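Local coordinates for Arf-GAP with coiled-coil, ANK repeat and PH domain-containing protein 2 (Homo sapiens, PDB 6IF3) that activates the GTPase activity of the small GTPase ARF6 and, through the ankyrin-repeat domain to which this chain belongs, interacts with RAB35, at residues 12-15 and 16-20. Numbering follows the deposited sequence.
Sequences LQLY and RASYE
With its CG beside the backbone N (chi1 -69°) and its chain extended from there to NE, Arg16 reaches back along the helix to Leu12. Although the two residues are a helical turn apart, this conformation brings their side chains together, the leucine crossing the arginine obliquely. Leu12 CD2 sits over the centre of the Arg16 guanidinium, 3.9 Å above its plane, while Leu12 CD1 approaches Arg16 NE at 3.8 Å. This is a nonpolar contact against a flat cationic face; the N-H groups, lying in the guanidinium plane, are directed elsewhere than at the methyl. Leu12 also rests on Trp38 of a loop. The backbone here keeps the ordinary i to i+4 bonding of an alpha helix: Arg16 N donates to Leu12 O at 3.0 Å and Ala17 N to Gln13 O at the same length.

Ser18 adds a second grip to this pattern. Its OG, placed beside the backbone N by a chi1 of -62°, donates to Leu14 O at 2.7 Å, and Ser18 N bonds the same oxygen at 3.0 Å. The two donors come from opposite faces of the carbonyl plane, the hydroxyl from well above it. The arrangement is a classic one for serine inside a helix: a buried hydroxyl is satisfied by the preceding turn of its own backbone, and so can lie among nonpolar groups.

Elsewhere on helix 10-19, Tyr15 hydrogen-bonds Glu43 through its OH and touches Gln51 of helix 48-55. The nonpolar groups around Ser18 come from neighbouring helices of the ankyrin array: Leu14 and Ser18 pack on Met26 of helix 23-31, Pro48 of helix 48-55 and Leu64 of helix 58-66.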
loop_
_atom_site.group_PDB
_atom_site.type_symbol
_atom_site.label_atom_id
_atom_site.label_comp_id
_atom_site.label_asym_id
_atom_site.label_seq_id
_atom_site.Cartn_x
_atom_site.Cartn_y
_atom_site.Cartn_z
ATOM N N LEU A 12 -34.646 -3.065 -14.875
ATOM C CA LEU A 12 -35.047 -2.901 -13.490
ATOM C C LEU A 12 -35.042 -4.240 -12.768
ATOM O O LEU A 12 -34.642 -4.325 -11.610
ATOM C CB LEU A 12 -36.436 -2.251 -13.427
ATOM C CG LEU A 12 -37.032 -2.036 -12.037
ATOM C CD1 LEU A 12 -36.090 -1.187 -11.173
ATOM C CD2 LEU A 12 -38.381 -1.428 -12.150
ATOM N N GLN A 13 -35.469 -5.299 -13.444
ATOM C CA GLN A 13 -35.400 -6.629 -12.824
ATOM C C GLN A 13 -33.971 -7.022 -12.493
ATOM O O GLN A 13 -33.702 -7.565 -11.423
ATOM C CB GLN A 13 -36.062 -7.677 -13.745
ATOM C CG GLN A 13 -37.574 -7.516 -13.840
ATOM C CD GLN A 13 -38.206 -8.479 -14.823
ATOM O OE1 GLN A 13 -37.565 -8.912 -15.782
ATOM N NE2 GLN A 13 -39.462 -8.837 -14.580
ATOM N N LEU A 14 -33.039 -6.714 -13.388
ATOM C CA LEU A 14 -31.638 -7.027 -13.175
ATOM C C LEU A 14 -31.088 -6.223 -12.013
ATOM O O LEU A 14 -30.346 -6.752 -11.184
ATOM C CB LEU A 14 -30.835 -6.750 -14.447
ATOM C CG LEU A 14 -29.315 -6.879 -14.384
ATOM C CD1 LEU A 14 -28.957 -8.355 -14.075
ATOM C CD2 LEU A 14 -28.723 -6.392 -15.690
ATOM N N TYR A 15 -31.439 -4.940 -11.986
ATOM C CA TYR A 15 -31.013 -4.009 -10.948
ATOM C C TYR A 15 -31.407 -4.519 -9.550
ATOM O O TYR A 15 -30.591 -4.508 -8.608
ATOM C CB TYR A 15 -31.659 -2.656 -11.261
ATOM C CG TYR A 15 -31.455 -1.484 -10.330
ATOM C CD1 TYR A 15 -30.437 -0.550 -10.562
ATOM C CD2 TYR A 15 -32.336 -1.233 -9.272
ATOM C CE1 TYR A 15 -30.292 0.567 -9.775
ATOM C CE2 TYR A 15 -32.179 -0.113 -8.448
ATOM C CZ TYR A 15 -31.167 0.802 -8.728
ATOM O OH TYR A 15 -30.988 1.884 -7.939
ATOM N N ARG A 16 -32.658 -4.934 -9.413
ATOM C CA ARG A 16 -33.168 -5.426 -8.133
ATOM C C ARG A 16 -32.506 -6.741 -7.750
ATOM O O ARG A 16 -32.130 -6.966 -6.592
ATOM C CB ARG A 16 -34.689 -5.607 -8.218
ATOM C CG ARG A 16 -35.414 -4.273 -8.312
ATOM C CD ARG A 16 -36.913 -4.422 -8.500
ATOM N NE ARG A 16 -37.522 -3.117 -8.258
ATOM C CZ ARG A 16 -38.792 -2.800 -8.504
ATOM N NH1 ARG A 16 -39.619 -3.691 -9.025
ATOM N NH2 ARG A 16 -39.223 -1.574 -8.231
ATOM N N ALA A 17 -32.371 -7.635 -8.723
ATOM C CA ALA A 17 -31.840 -8.963 -8.427
ATOM C C ALA A 17 -30.367 -8.888 -8.039
ATOM O O ALA A 17 -29.870 -9.756 -7.324
ATOM C CB ALA A 17 -32.058 -9.894 -9.636
ATOM N N SER A 18 -29.662 -7.857 -8.513
ATOM C CA SER A 18 -28.235 -7.696 -8.201
ATOM C C SER A 18 -28.017 -7.380 -6.738
ATOM O O SER A 18 -27.106 -7.935 -6.106
ATOM C CB SER A 18 -27.630 -6.587 -9.061
ATOM O OG SER A 18 -27.715 -6.932 -10.441
ATOM N N TYR A 19 -28.829 -6.487 -6.187
ATOM C CA TYR A 19 -28.734 -6.243 -4.745
ATOM C C TYR A 19 -29.007 -7.537 -3.993
ATOM O O TYR A 19 -28.335 -7.891 -3.020
ATOM C CB TYR A 19 -29.737 -5.168 -4.309
ATOM C CG TYR A 19 -29.593 -4.840 -2.844
ATOM C CD1 TYR A 19 -30.239 -5.617 -1.863
ATOM C CD2 TYR A 19 -28.780 -3.794 -2.427
ATOM C CE1 TYR A 19 -30.086 -5.321 -0.513
ATOM C CE2 TYR A 19 -28.636 -3.506 -1.085
ATOM C CZ TYR A 19 -29.294 -4.273 -0.144
ATOM O OH TYR A 19 -29.126 -4.004 1.193
ATOM N N GLU A 20 -30.019 -8.251 -4.457
ATOM C CA GLU A 20 -30.522 -9.459 -3.788
ATOM C C GLU A 20 -29.692 -10.726 -3.996
ATOM O O GLU A 20 -30.068 -11.794 -3.518
ATOM C CB GLU A 20 -31.972 -9.709 -4.230
ATOM C CG GLU A 20 -32.890 -8.580 -3.753
ATOM C CD GLU A 20 -34.207 -8.471 -4.498
ATOM O OE1 GLU A 20 -34.559 -9.398 -5.259
ATOM O OE2 GLU A 20 -34.919 -7.450 -4.285
#